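Salicylate 5-hydroxylase, large oxygenase component (Ralstonia sp., PDB 7C8Z) forms the large subunit of the oxygenase component of a multicomponent enzyme that hydroxylates salicylate at position 5 to gentisate, using a Rieske [2Fe-2S] cluster and a mononuclear iron. Local coordinates at residues E197-P202 and F271-M276. Numbering follows the deposited sequence.
Sequences EEFLGP and FRHAAM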
ATOM      1  N   GLU A 197     -19.436 -16.182  34.027  1.00 59.19           N
ATOM      2  CA  GLU A 197     -18.810 -17.136  34.937  1.00 49.18           C
ATOM      3  C   GLU A 197     -18.887 -18.557  34.386  1.00 50.44           C
ATOM      4  O   GLU A 197     -17.894 -19.292  34.391  1.00 48.87           O
ATOM      5  CB  GLU A 197     -19.464 -17.040  36.316  1.00 54.34           C
ATOM      6  CG  GLU A 197     -19.290 -15.679  36.990  1.00 70.63           C
ATOM      7  CD  GLU A 197     -20.263 -14.624  36.469  1.00 84.21           C
ATOM      8  OE1 GLU A 197     -21.275 -15.009  35.846  1.00 82.09           O
ATOM      9  OE2 GLU A 197     -20.006 -13.413  36.671  1.00 77.49           O
ATOM     10  N   GLU A 198     -20.065 -18.958  33.900  1.00 57.31           N
ATOM     11  CA  GLU A 198     -20.190 -20.275  33.284  1.00 55.64           C
ATOM     12  C   GLU A 198     -19.462 -20.338  31.948  1.00 57.98           C
ATOM     13  O   GLU A 198     -19.042 -21.419  31.523  1.00 66.52           O
ATOM     14  CB  GLU A 198     -21.665 -20.631  33.102  1.00 60.19           C
ATOM     15  CG  GLU A 198     -22.405 -20.880  34.406  1.00 67.13           C
ATOM     16  CD  GLU A 198     -23.900 -21.008  34.208  1.00 74.89           C
ATOM     17  OE1 GLU A 198     -24.656 -20.565  35.097  1.00 82.22           O
ATOM     18  OE2 GLU A 198     -24.317 -21.551  33.163  1.00 78.25           O
ATOM     19  N   PHE A 199     -19.308 -19.196  31.275  1.00 51.80           N
ATOM     20  CA  PHE A 199     -18.516 -19.165  30.052  1.00 56.01           C
ATOM     21  C   PHE A 199     -17.064 -19.514  30.343  1.00 52.96           C
ATOM     22  O   PHE A 199     -16.429 -20.253  29.582  1.00 61.58           O
ATOM     23  CB  PHE A 199     -18.620 -17.786  29.394  1.00 49.61           C
ATOM     24  CG  PHE A 199     -17.905 -17.679  28.071  1.00 47.98           C
ATOM     25  CD1 PHE A 199     -18.361 -18.372  26.960  1.00 53.77           C
ATOM     26  CD2 PHE A 199     -16.789 -16.865  27.933  1.00 48.90           C
ATOM     27  CE1 PHE A 199     -17.710 -18.266  25.739  1.00 52.84           C
ATOM     28  CE2 PHE A 199     -16.136 -16.754  26.714  1.00 47.11           C
ATOM     29  CZ  PHE A 199     -16.599 -17.457  25.617  1.00 45.88           C
ATOM     30  N   LEU A 200     -16.524 -18.999  31.450  1.00 41.25           N
ATOM     31  CA  LEU A 200     -15.125 -19.264  31.764  1.00 42.99           C
ATOM     32  C   LEU A 200     -14.922 -20.597  32.468  1.00 54.70           C
ATOM     33  O   LEU A 200     -13.865 -21.217  32.307  1.00 58.85           O
ATOM     34  CB  LEU A 200     -14.554 -18.146  32.635  1.00 44.80           C
ATOM     35  CG  LEU A 200     -14.316 -16.804  31.951  1.00 52.49           C
ATOM     36  CD1 LEU A 200     -13.567 -15.877  32.887  1.00 52.72           C
ATOM     37  CD2 LEU A 200     -13.562 -17.000  30.644  1.00 62.74           C
ATOM     38  N   GLY A 201     -15.900 -21.051  33.248  1.00 57.48           N
ATOM     39  CA  GLY A 201     -15.725 -22.225  34.065  1.00 45.52           C
ATOM     40  C   GLY A 201     -14.999 -21.883  35.351  1.00 52.64           C
ATOM     41  O   GLY A 201     -14.323 -20.851  35.459  1.00 61.15           O
ATOM     42  N   PRO A 202     -15.107 -22.765  36.349  1.00 54.81           N
ATOM     43  CA  PRO A 202     -14.548 -22.442  37.674  1.00 48.53           C
ATOM     44  C   PRO A 202     -13.037 -22.292  37.669  1.00 47.68           C
ATOM     45  O   PRO A 202     -12.506 -21.344  38.266  1.00 49.95           O
ATOM     46  CB  PRO A 202     -14.998 -23.626  38.542  1.00 50.84           C
ATOM     47  CG  PRO A 202     -16.103 -24.284  37.777  1.00 51.32           C
ATOM     48  CD  PRO A 202     -15.804 -24.061  36.336  1.00 49.54           C
ATOM     49  N   PHE A 271     -12.569 -27.013  26.293  1.00 56.59           N
ATOM     50  CA  PHE A 271     -11.201 -26.949  25.780  1.00 50.82           C
ATOM     51  C   PHE A 271     -10.908 -25.653  25.035  1.00 57.60           C
ATOM     52  O   PHE A 271      -9.899 -25.572  24.318  1.00 55.29           O
ATOM     53  CB  PHE A 271     -10.866 -28.128  24.857  1.00 46.59           C
ATOM     54  CG  PHE A 271     -11.168 -29.470  25.447  1.00 53.41           C
ATOM     55  CD1 PHE A 271     -10.841 -29.756  26.761  1.00 59.20           C
ATOM     56  CD2 PHE A 271     -11.765 -30.456  24.679  1.00 60.39           C
ATOM     57  CE1 PHE A 271     -11.115 -30.999  27.304  1.00 57.20           C
ATOM     58  CE2 PHE A 271     -12.043 -31.700  25.215  1.00 65.48           C
ATOM     59  CZ  PHE A 271     -11.716 -31.971  26.530  1.00 56.06           C
ATOM     60  N   ARG A 272     -11.757 -24.635  25.173  1.00 43.03           N
ATOM     61  CA  ARG A 272     -11.566 -23.392  24.440  1.00 41.07           C
ATOM     62  C   ARG A 272     -10.688 -22.402  25.200  1.00 39.14           C
ATOM     63  O   ARG A 272      -9.786 -21.793  24.617  1.00 32.24           O
ATOM     64  CB  ARG A 272     -12.926 -22.766  24.113  1.00 58.42           C
ATOM     65  CG  ARG A 272     -13.848 -22.664  25.312  1.00 63.65           C
ATOM     66  CD  ARG A 272     -15.278 -22.378  24.912  1.00 58.75           C
ATOM     67  NE  ARG A 272     -16.092 -22.073  26.084  1.00 47.77           N
ATOM     68  CZ  ARG A 272     -17.402 -21.872  26.046  1.00 53.20           C
ATOM     69  NH1 ARG A 272     -18.047 -21.948  24.890  1.00 70.00           N
ATOM     70  NH2 ARG A 272     -18.063 -21.595  27.161  1.00 51.35           N
ATOM     71  N   HIS A 273     -10.949 -22.214  26.489  1.00 33.56           N
ATOM     72  CA  HIS A 273     -10.146 -21.318  27.305  1.00 48.13           C
ATOM     73  C   HIS A 273      -9.047 -22.109  27.996  1.00 44.74           C
ATOM     74  O   HIS A 273      -9.191 -23.306  28.250  1.00 43.62           O
ATOM     75  CB  HIS A 273     -11.008 -20.597  28.344  1.00 44.29           C
ATOM     76  CG  HIS A 273     -12.337 -20.144  27.827  1.00 57.69           C
ATOM     77  ND1 HIS A 273     -12.532 -19.725  26.529  1.00 55.02           N
ATOM     78  CD2 HIS A 273     -13.540 -20.044  28.439  1.00 64.71           C
ATOM     79  CE1 HIS A 273     -13.797 -19.384  26.364  1.00 63.94           C
ATOM     80  NE2 HIS A 273     -14.431 -19.569  27.508  1.00 63.13           N
ATOM     81  N   ALA A 274      -7.950 -21.428  28.320  1.00 47.10           N
ATOM     82  CA  ALA A 274      -6.838 -22.148  28.930  1.00 49.50           C
ATOM     83  C   ALA A 274      -6.061 -21.231  29.860  1.00 47.10           C
ATOM     84  O   ALA A 274      -6.149 -20.005  29.779  1.00 51.42           O
ATOM     85  CB  ALA A 274      -5.900 -22.744  27.872  1.00 33.99           C
ATOM     86  N   ALA A 275      -5.311 -21.852  30.765  1.00 42.12           N
ATOM     87  CA  ALA A 275      -4.439 -21.133  31.683  1.00 55.18           C
ATOM     88  C   ALA A 275      -3.137 -21.906  31.805  1.00 53.99           C
ATOM     89  O   ALA A 275      -3.151 -23.095  32.137  1.00 65.83           O
ATOM     90  CB  ALA A 275      -5.095 -20.960  33.059  1.00 54.04           C
ATOM     91  N   MET A 276      -2.021 -21.239  31.532  1.00 49.99           N
ATOM     92  CA  MET A 276      -0.692 -21.809  31.707  1.00 48.89           C
ATOM     93  C   MET A 276      -0.092 -21.179  32.954  1.00 47.58           C
ATOM     94  O   MET A 276       0.106 -19.960  32.999  1.00 37.58           O
ATOM     95  CB  MET A 276       0.183 -21.566  30.474  1.00 47.85           C
ATOM     96  CG  MET A 276      -0.365 -22.233  29.212  1.00 62.69           C
ATOM     97  SD  MET A 276       0.619 -22.085  27.699  1.00 64.19           S
ATOM     98  CE  MET A 276       1.801 -20.816  28.150  1.00 62.31           C
TER
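Phe-199, on the first turn of helix 196-211, meets Arg-272 and His-273 from the turn that leads into strand 274-278 of the antiparallel sheet in the catalytic domain of this ring-hydroxylating oxygenase. Phenylalanine offers a flat apolar ring that packs against both; its CG stands anti to the backbone N (chi1 -176°), which brings the ring to them. Histidine is flat too, and its edge reaches the Phe-199 carbonyl while NE2 lies over one phenyl face, offset toward the rim, 3.4 Å from Phe-199 CE2; the two ring planes meet obliquely at 58°. Trp-68 makes an edge-to-face pair with the same phenyl ring. Arginine suits position 272 because its guanidinium is both flat and rich in donors: Phe-199 CE1 sits over its centre, 3.6 Å from Arg-272 CZ, with the planes 46° apart. An extended chain from CG to NE carries this group across, while Asp-268, by a salt bridge to NE, and Tyr-435, bonded to NH1, fix its rotation. Leu-200 brings a methyl obliquely against the imidazole, its CD2 3.8 Å from His-273 CD2. The Phe-199 carbonyl receives Arg-272 NH2, which donates to a lone pair of Phe-199 O at 3.2 Å, in the carbonyl plane.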